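Local atomic coordinates of terminal oxygenase component of carbazole 1,9a-dioxygenase (Sphingomonas, PDB entry 3GKQ), a protein that probably catalyses, as the terminal oxygenase of carbazole 1,9a-dioxygenase, dioxygenation of carbazole at a mononuclear iron fed with electrons from a Rieske [2Fe-2S] cluster. Residues S80-C85 / S92-G97; W98-D103 / H122-Y127; F276-L281 / E320-L325. One frame throughout, in Å; residues are numbered along the deposited sequence.

Interaction 1 of 3, residues S80-C85 / S92-G97. With FES (Fe2/s2 (inorganic) cluster), chain H.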
# COMPACT_ATOMS: atom_id res chain seq x y z
N SER A 80 19.89 11.61 9.58
CA SER A 80 20.01 10.35 10.32
C SER A 80 20.14 9.10 9.45
O SER A 80 20.34 8.01 9.99
CB SER A 80 18.83 10.18 11.29
OG SER A 80 17.60 10.04 10.61
N ASP A 81 20.02 9.23 8.13
CA ASP A 81 20.19 8.06 7.27
C ASP A 81 21.64 7.57 7.36
O ASP A 81 21.93 6.41 7.06
CB ASP A 81 19.84 8.39 5.81
CG ASP A 81 18.33 8.34 5.53
OD1 ASP A 81 17.55 8.04 6.46
OD2 ASP A 81 17.94 8.60 4.37
N LYS A 82 22.55 8.46 7.75
CA LYS A 82 23.96 8.11 7.92
C LYS A 82 24.64 9.20 8.75
O LYS A 82 25.25 10.12 8.21
CB LYS A 82 24.67 7.98 6.57
CG LYS A 82 26.08 7.41 6.69
CD LYS A 82 26.73 7.12 5.34
CE LYS A 82 28.02 6.32 5.52
NZ LYS A 82 28.99 6.99 6.45
N VAL A 83 24.52 9.07 10.06
CA VAL A 83 25.08 10.04 10.99
C VAL A 83 26.60 10.12 10.92
O VAL A 83 27.30 9.10 11.02
CB VAL A 83 24.67 9.71 12.45
CG1 VAL A 83 25.25 10.76 13.40
CG2 VAL A 83 23.16 9.67 12.57
N GLU A 84 27.10 11.33 10.73
CA GLU A 84 28.54 11.59 10.65
C GLU A 84 28.82 12.87 11.43
O GLU A 84 28.31 13.94 11.09
CB GLU A 84 28.98 11.75 9.19
CG GLU A 84 28.95 10.45 8.39
CD GLU A 84 29.42 10.61 6.95
OE1 GLU A 84 30.23 11.52 6.68
OE2 GLU A 84 29.00 9.81 6.09
N CYS A 85 29.62 12.76 12.49
CA CYS A 85 29.97 13.91 13.32
C CYS A 85 31.51 14.00 13.37
O CYS A 85 32.18 13.05 13.77
CB CYS A 85 29.40 13.73 14.74
SG CYS A 85 27.56 13.68 14.86
N SER A 92 27.71 16.56 10.39
CA SER A 92 27.95 16.90 9.00
C SER A 92 27.11 15.98 8.12
O SER A 92 27.13 14.76 8.30
CB SER A 92 29.43 16.73 8.64
OG SER A 92 30.27 17.56 9.44
N CYS A 93 26.36 16.57 7.18
CA CYS A 93 25.54 15.77 6.28
C CYS A 93 26.44 14.82 5.52
O CYS A 93 27.51 15.20 5.03
CB CYS A 93 24.78 16.65 5.29
SG CYS A 93 23.69 15.70 4.17
N TRP A 94 25.98 13.58 5.41
CA TRP A 94 26.71 12.52 4.73
C TRP A 94 26.82 12.68 3.22
O TRP A 94 27.58 11.97 2.57
CB TRP A 94 26.06 11.18 5.04
CG TRP A 94 24.55 11.20 4.86
CD1 TRP A 94 23.61 11.53 5.80
CD2 TRP A 94 23.82 10.87 3.66
NE1 TRP A 94 22.34 11.42 5.26
CE2 TRP A 94 22.45 11.02 3.95
CE3 TRP A 94 24.20 10.47 2.37
CZ2 TRP A 94 21.44 10.78 3.00
CZ3 TRP A 94 23.20 10.22 1.42
CH2 TRP A 94 21.84 10.38 1.74
N TYR A 95 26.06 13.61 2.64
CA TYR A 95 26.08 13.78 1.20
C TYR A 95 27.14 14.78 0.71
O TYR A 95 28.05 14.40 -0.03
CB TYR A 95 24.69 14.20 0.69
CG TYR A 95 24.41 13.87 -0.76
CD1 TYR A 95 25.41 13.35 -1.59
CD2 TYR A 95 23.15 14.09 -1.32
CE1 TYR A 95 25.17 13.08 -2.94
CE2 TYR A 95 22.90 13.82 -2.68
CZ TYR A 95 23.91 13.31 -3.47
OH TYR A 95 23.67 13.05 -4.80
N HIS A 96 27.03 16.04 1.11
CA HIS A 96 28.00 17.06 0.70
C HIS A 96 28.66 17.77 1.88
O HIS A 96 29.20 18.87 1.73
CB HIS A 96 27.35 18.12 -0.21
CG HIS A 96 26.55 17.55 -1.33
ND1 HIS A 96 25.20 17.26 -1.22
CD2 HIS A 96 26.90 17.22 -2.60
CE1 HIS A 96 24.76 16.77 -2.36
NE2 HIS A 96 25.77 16.73 -3.22
N GLY A 97 28.60 17.14 3.05
CA GLY A 97 29.24 17.68 4.23
C GLY A 97 28.79 19.01 4.81
O GLY A 97 29.59 19.65 5.51
FE1 FES H . 23.21 17.47 2.78
FE2 FES H . 24.15 18.16 0.28
S1 FES H . 25.20 18.50 2.20
S2 FES H . 22.20 17.06 0.85
O HOH W 1 25.32 12.93 9.25
O HOH W 2 29.04 9.94 3.54
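The backbones of Glu84 and Ser92 meet in one direct bond: Ser92 N donates to Glu84 O at 2.8 Å. A water extends this link, accepting from Glu84 N and donating to both Lys82 O and Ser92 O.

The apolar part centres on Trp94. Its CG lies between the backbone N and the carbonyl carbon (chi1 48°), which brings the five-membered ring to Lys82 CB. That carbon sits over one face, 3.9 Å from the ring centroid and 26° off the normal, a CH-pi contact. Trp94 CB packs against Glu84 OE2 at 3.4 Å, and Trp94 NE1 is hydrogen-bonded to Thr78 O.

Charge gathers at buried Glu84. Within 80-85, Lys82 NZ forms a salt bridge with Glu84 OE2, 2.8 Å, from above the carboxylate plane, and a second water joins OE2 to Trp94 O. Glu84 OE1 is hydrogen-bonded to Tyr86 OH of its own chain and salt-bridged to Lys191 of the second subunit. These partners would probably favour the ionised carboxylate.

Metal binding belongs to 92-97: Cys93 SG binds iron FE1 at 2.3 Å and His96 ND1 binds iron FE2 at 2.0 Å; Cys72 and His74 supply the other protein ligands of this Rieske centre.

Residues 80-85 lie in the loop between strands 64-69 and 90-92. The 92-97 segment leads from the latter into strand 98-101, with Leu336 of the second subunit packed on Trp94.

Interaction 2 of 3, residues W98-D103 / H122-Y127. With FES (Fe2/s2 (inorganic) cluster), chain H.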
# COMPACT_ATOMS: atom_id res chain seq x y z
N TRP A 98 27.57 19.46 4.53
CA TRP A 98 27.13 20.71 5.15
C TRP A 98 27.14 20.39 6.63
O TRP A 98 26.61 19.36 7.05
CB TRP A 98 25.73 21.10 4.67
CG TRP A 98 25.71 21.77 3.31
CD1 TRP A 98 26.54 21.49 2.25
CD2 TRP A 98 24.79 22.76 2.85
NE1 TRP A 98 26.17 22.24 1.16
CE2 TRP A 98 25.10 23.02 1.50
CE3 TRP A 98 23.72 23.44 3.45
CZ2 TRP A 98 24.38 23.95 0.73
CZ3 TRP A 98 23.00 24.35 2.69
CH2 TRP A 98 23.34 24.60 1.34
N THR A 99 27.75 21.26 7.42
CA THR A 99 27.91 21.02 8.86
C THR A 99 27.15 21.99 9.75
O THR A 99 27.28 23.20 9.63
CB THR A 99 29.42 21.06 9.20
OG1 THR A 99 30.10 20.09 8.39
CG2 THR A 99 29.66 20.74 10.67
N TYR A 100 26.34 21.42 10.65
CA TYR A 100 25.50 22.20 11.56
C TYR A 100 25.79 21.95 13.03
O TYR A 100 26.14 20.83 13.42
CB TYR A 100 24.02 21.87 11.32
CG TYR A 100 23.58 21.77 9.87
CD1 TYR A 100 23.78 20.60 9.14
CD2 TYR A 100 22.94 22.83 9.24
CE1 TYR A 100 23.33 20.49 7.82
CE2 TYR A 100 22.49 22.74 7.93
CZ TYR A 100 22.69 21.57 7.22
OH TYR A 100 22.23 21.48 5.93
N ARG A 101 25.62 22.98 13.86
CA ARG A 101 25.81 22.84 15.30
C ARG A 101 24.52 22.31 15.92
O ARG A 101 23.42 22.73 15.54
CB ARG A 101 26.14 24.19 15.94
CG ARG A 101 27.56 24.71 15.69
CD ARG A 101 27.78 26.01 16.46
NE ARG A 101 27.63 25.83 17.90
CZ ARG A 101 28.59 25.42 18.72
NH1 ARG A 101 29.81 25.16 18.26
NH2 ARG A 101 28.35 25.27 20.02
N TRP A 102 24.66 21.40 16.89
CA TRP A 102 23.51 20.84 17.57
C TRP A 102 22.75 21.86 18.40
O TRP A 102 21.51 21.85 18.43
CB TRP A 102 23.92 19.69 18.49
CG TRP A 102 24.38 18.45 17.79
CD1 TRP A 102 25.66 18.04 17.59
CD2 TRP A 102 23.54 17.44 17.20
NE1 TRP A 102 25.68 16.84 16.91
CE2 TRP A 102 24.39 16.45 16.66
CE3 TRP A 102 22.15 17.29 17.07
CZ2 TRP A 102 23.90 15.32 16.00
CZ3 TRP A 102 21.66 16.15 16.41
CH2 TRP A 102 22.54 15.19 15.89
N ASP A 103 23.47 22.75 19.08
CA ASP A 103 22.81 23.72 19.94
C ASP A 103 21.98 24.80 19.26
O ASP A 103 20.98 25.23 19.82
CB ASP A 103 23.82 24.36 20.92
CG ASP A 103 24.94 25.12 20.22
OD1 ASP A 103 24.95 25.21 18.98
OD2 ASP A 103 25.81 25.64 20.95
N HIS A 122 22.52 30.11 6.95
CA HIS A 122 21.35 29.27 7.19
C HIS A 122 21.44 28.54 8.51
O HIS A 122 22.51 28.46 9.12
CB HIS A 122 21.23 28.23 6.07
CG HIS A 122 21.29 28.80 4.69
ND1 HIS A 122 20.20 29.39 4.08
CD2 HIS A 122 22.30 28.87 3.80
CE1 HIS A 122 20.54 29.80 2.87
NE2 HIS A 122 21.81 29.49 2.67
N ALA A 123 20.31 28.01 8.95
CA ALA A 123 20.25 27.27 10.19
C ALA A 123 19.07 26.30 10.16
O ALA A 123 17.98 26.64 9.70
CB ALA A 123 20.11 28.22 11.38
N LEU A 124 19.32 25.09 10.64
CA LEU A 124 18.31 24.06 10.73
C LEU A 124 17.38 24.53 11.84
O LEU A 124 17.79 25.28 12.71
CB LEU A 124 18.95 22.74 11.16
CG LEU A 124 19.17 21.55 10.23
CD1 LEU A 124 19.28 21.97 8.78
CD2 LEU A 124 20.43 20.83 10.70
N LYS A 125 16.12 24.09 11.80
CA LYS A 125 15.21 24.47 12.87
C LYS A 125 15.61 23.67 14.11
O LYS A 125 15.97 22.50 14.00
CB LYS A 125 13.76 24.14 12.52
CG LYS A 125 12.84 24.28 13.73
CD LYS A 125 11.43 23.82 13.46
CE LYS A 125 10.70 23.59 14.78
NZ LYS A 125 10.79 24.77 15.70
N THR A 126 15.54 24.30 15.27
CA THR A 126 15.87 23.62 16.52
C THR A 126 14.58 23.54 17.34
O THR A 126 13.68 24.35 17.17
CB THR A 126 16.93 24.38 17.33
OG1 THR A 126 16.41 25.66 17.73
CG2 THR A 126 18.19 24.59 16.50
N TYR A 127 14.50 22.54 18.21
CA TYR A 127 13.32 22.36 19.06
C TYR A 127 13.69 22.53 20.52
O TYR A 127 14.65 21.92 21.00
CB TYR A 127 12.71 20.97 18.87
CG TYR A 127 12.15 20.68 17.50
CD1 TYR A 127 12.99 20.52 16.40
CD2 TYR A 127 10.77 20.57 17.30
CE1 TYR A 127 12.47 20.24 15.14
CE2 TYR A 127 10.24 20.29 16.04
CZ TYR A 127 11.09 20.12 14.97
OH TYR A 127 10.58 19.86 13.72
FE1 FES H . 23.21 17.47 2.78
FE2 FES H . 24.15 18.16 0.28
S1 FES H . 25.20 18.50 2.20
S2 FES H . 22.20 17.06 0.85
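Asp103 and Thr126, one of the two touching pairs, have CA atoms 7.7 Å apart, and near the other pair Tyr100 CA lies 7.4 Å from Ala123 CA. Both segments advance by three residues between these points, so they run in the same direction, but the separation is too wide for strand pairing and side chains must bridge it. Strand 98-101 instead pairs with 90-92 and 107-110, as the middle strand of a small antiparallel sheet.

Leu124 crosses Tyr100 at about a right angle and sets both methyls against the ring. Tyr100 CG lies anti to the carbonyl carbon (chi1 -43°), turning a ring face to Leu124. CD2 stands over that face, 3.6 Å from the centroid and 19° off the normal, in a CH-pi contact displaced toward CG. Leu124 CD1 lies 3.4 Å from Tyr100 CE2.

The turn between 90-92 and 98-101 is one of the two cluster-binding loops of the Rieske fold; the other holds Cys72 and His74. Tyr100 OH is hydrogen-bonded to Leu73 N in that second loop, and Leu124 packs on Leu73. Trp98 brings CD1 to 3.3 Å from cluster sulfur S1, while its ring stacks with His74.

Thr126 CG2 makes a loose 4.4 Å approach to Asp103 O. Arg101 grips the Asp103 carboxylate side-on in a salt bridge of two hydrogen bonds, NE to OD1 and NH2 to OD2 (2.7 Å, 174°). Arg101 NH1 is salt-bridged to Glu245 of the second subunit.

Interaction 3 of 3, residues F276-L281 / E320-L325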
# COMPACT_ATOMS: atom_id res chain seq x y z
N PHE A 276 -3.09 3.81 40.60
CA PHE A 276 -3.13 2.69 39.66
C PHE A 276 -1.72 2.39 39.20
O PHE A 276 -0.90 3.30 39.04
CB PHE A 276 -4.03 3.06 38.47
CG PHE A 276 -4.40 1.89 37.61
CD1 PHE A 276 -3.55 1.45 36.60
CD2 PHE A 276 -5.57 1.18 37.85
CE1 PHE A 276 -3.86 0.32 35.85
CE2 PHE A 276 -5.89 0.04 37.11
CZ PHE A 276 -5.03 -0.39 36.11
N PRO A 277 -1.39 1.10 38.97
CA PRO A 277 -2.22 -0.10 39.11
C PRO A 277 -2.26 -0.64 40.55
O PRO A 277 -2.64 -1.78 40.79
CB PRO A 277 -1.54 -1.08 38.17
CG PRO A 277 -0.09 -0.76 38.40
CD PRO A 277 -0.08 0.76 38.40
N ASP A 278 -1.87 0.21 41.50
CA ASP A 278 -1.85 -0.17 42.90
C ASP A 278 -2.06 1.09 43.72
O ASP A 278 -1.73 2.19 43.28
CB ASP A 278 -0.51 -0.82 43.26
CG ASP A 278 -0.47 -1.33 44.70
OD1 ASP A 278 -0.20 -0.52 45.62
OD2 ASP A 278 -0.71 -2.54 44.90
N PRO A 279 -2.64 0.96 44.93
CA PRO A 279 -2.88 2.12 45.78
C PRO A 279 -1.61 2.94 46.06
O PRO A 279 -1.70 4.10 46.45
CB PRO A 279 -3.45 1.49 47.05
CG PRO A 279 -4.22 0.33 46.51
CD PRO A 279 -3.26 -0.25 45.50
N THR A 280 -0.45 2.34 45.86
CA THR A 280 0.82 3.03 46.11
C THR A 280 1.43 3.61 44.83
O THR A 280 2.55 4.11 44.86
CB THR A 280 1.86 2.09 46.73
OG1 THR A 280 2.18 1.06 45.79
CG2 THR A 280 1.32 1.46 48.02
N LEU A 281 0.69 3.54 43.73
CA LEU A 281 1.20 4.04 42.45
C LEU A 281 0.23 4.95 41.72
O LEU A 281 -0.97 4.94 41.99
CB LEU A 281 1.56 2.87 41.55
CG LEU A 281 2.59 1.87 42.08
CD1 LEU A 281 2.69 0.68 41.15
CD2 LEU A 281 3.93 2.56 42.23
N GLU A 320 10.51 -5.75 37.71
CA GLU A 320 10.16 -7.11 38.06
C GLU A 320 8.69 -7.47 38.20
O GLU A 320 8.33 -8.64 38.05
CB GLU A 320 10.90 -7.49 39.35
CG GLU A 320 12.40 -7.70 39.17
CD GLU A 320 13.19 -7.43 40.43
OE1 GLU A 320 12.70 -7.77 41.53
OE2 GLU A 320 14.31 -6.88 40.33
N LYS A 321 7.83 -6.49 38.46
CA LYS A 321 6.42 -6.80 38.65
C LYS A 321 5.41 -6.05 37.78
O LYS A 321 4.72 -6.64 36.95
CB LYS A 321 6.06 -6.60 40.12
CG LYS A 321 4.61 -6.94 40.48
CD LYS A 321 4.37 -6.73 41.97
CE LYS A 321 2.99 -7.20 42.40
NZ LYS A 321 2.78 -7.05 43.88
N TRP A 322 5.34 -4.74 37.99
CA TRP A 322 4.38 -3.89 37.29
C TRP A 322 4.40 -3.84 35.77
O TRP A 322 3.34 -3.70 35.14
CB TRP A 322 4.46 -2.49 37.88
CG TRP A 322 4.23 -2.51 39.35
CD1 TRP A 322 5.10 -2.10 40.32
CD2 TRP A 322 3.07 -3.02 40.03
NE1 TRP A 322 4.55 -2.31 41.57
CE2 TRP A 322 3.31 -2.87 41.42
CE3 TRP A 322 1.86 -3.57 39.61
CZ2 TRP A 322 2.37 -3.26 42.38
CZ3 TRP A 322 0.93 -3.97 40.57
CH2 TRP A 322 1.19 -3.81 41.94
N VAL A 323 5.57 -3.96 35.15
CA VAL A 323 5.64 -3.92 33.70
C VAL A 323 4.80 -5.03 33.06
O VAL A 323 3.96 -4.76 32.20
CB VAL A 323 7.10 -4.02 33.19
CG1 VAL A 323 7.13 -4.34 31.70
CG2 VAL A 323 7.82 -2.69 33.43
N GLU A 324 5.01 -6.27 33.49
CA GLU A 324 4.27 -7.40 32.92
C GLU A 324 2.86 -7.60 33.48
O GLU A 324 1.97 -8.06 32.77
CB GLU A 324 5.05 -8.70 33.09
CG GLU A 324 6.34 -8.79 32.28
CD GLU A 324 6.14 -8.50 30.80
OE1 GLU A 324 5.07 -8.86 30.25
OE2 GLU A 324 7.06 -7.93 30.18
N LEU A 325 2.67 -7.27 34.75
CA LEU A 325 1.37 -7.45 35.39
C LEU A 325 0.34 -6.38 35.03
O LEU A 325 -0.85 -6.69 34.87
CB LEU A 325 1.54 -7.47 36.92
CG LEU A 325 0.72 -8.45 37.79
CD1 LEU A 325 0.40 -7.75 39.10
CD2 LEU A 325 -0.56 -8.88 37.10
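Trp322 reaches from helix 308-328 to Pro277, Asp278 and Leu281 on the loop between strands 270-274 and 282-289. From CB, a chi1 of -56° sets CG anti to the carbonyl carbon and sends the indole toward the loop. The pyrrole part comes first: Leu281 CD1 stands over its face, 3.6 Å from the five-membered ring centroid and only 11° off the normal, with NE1 the nearest ring atom at 3.5 Å. Lys321 CD covers the opposite face. Farther along, CE3 meets Pro277 CG at 3.6 Å. At the tip, CH2 lies 3.7 Å from both Asp278 CB and Asp278 OD2, the carboxylate plane turned 54° from the ring.

Replacing the indole with an alanine's methyl is likely to open a gap between helix and loop, leaving Pro277 CG and Leu281 CD1 without the surface they rest on.

The loop has a cis peptide before Pro277 and an Asx turn, in which Asp278 OD1 accepts from Thr280 N at 2.9 Å and also from Thr280 OG1. Asp278 OD2 is held by Lys257 and Asn199. These partners meet the carboxylate's polar needs, and the junction with the helix rests chiefly on apolar and CH-pi contact.

Interactions 1 and 2 form one cluster-bearing unit, their centres about 13 Å apart. Cys93 N and Trp98 O are a probable hydrogen bond at 2.8 Å, and Ser92 OG and Thr99 OG1 another at 2.7 Å, tying the ligand loop to the strand after it. Both contacts touch the [2Fe-2S] cluster and the second subunit, where Asp183 bonds to cluster ligand His96; this fits the route by which Rieske oxygenases pass electrons to a neighbour's mononuclear iron. Interaction 3 belongs to the catalytic domain: its centre lies about 43 Å and 42 Å from those of interactions 1 and 2, and the Pro277 side chain is about 11 Å from the iron(II) ion bound by His186, His190 and Asp334.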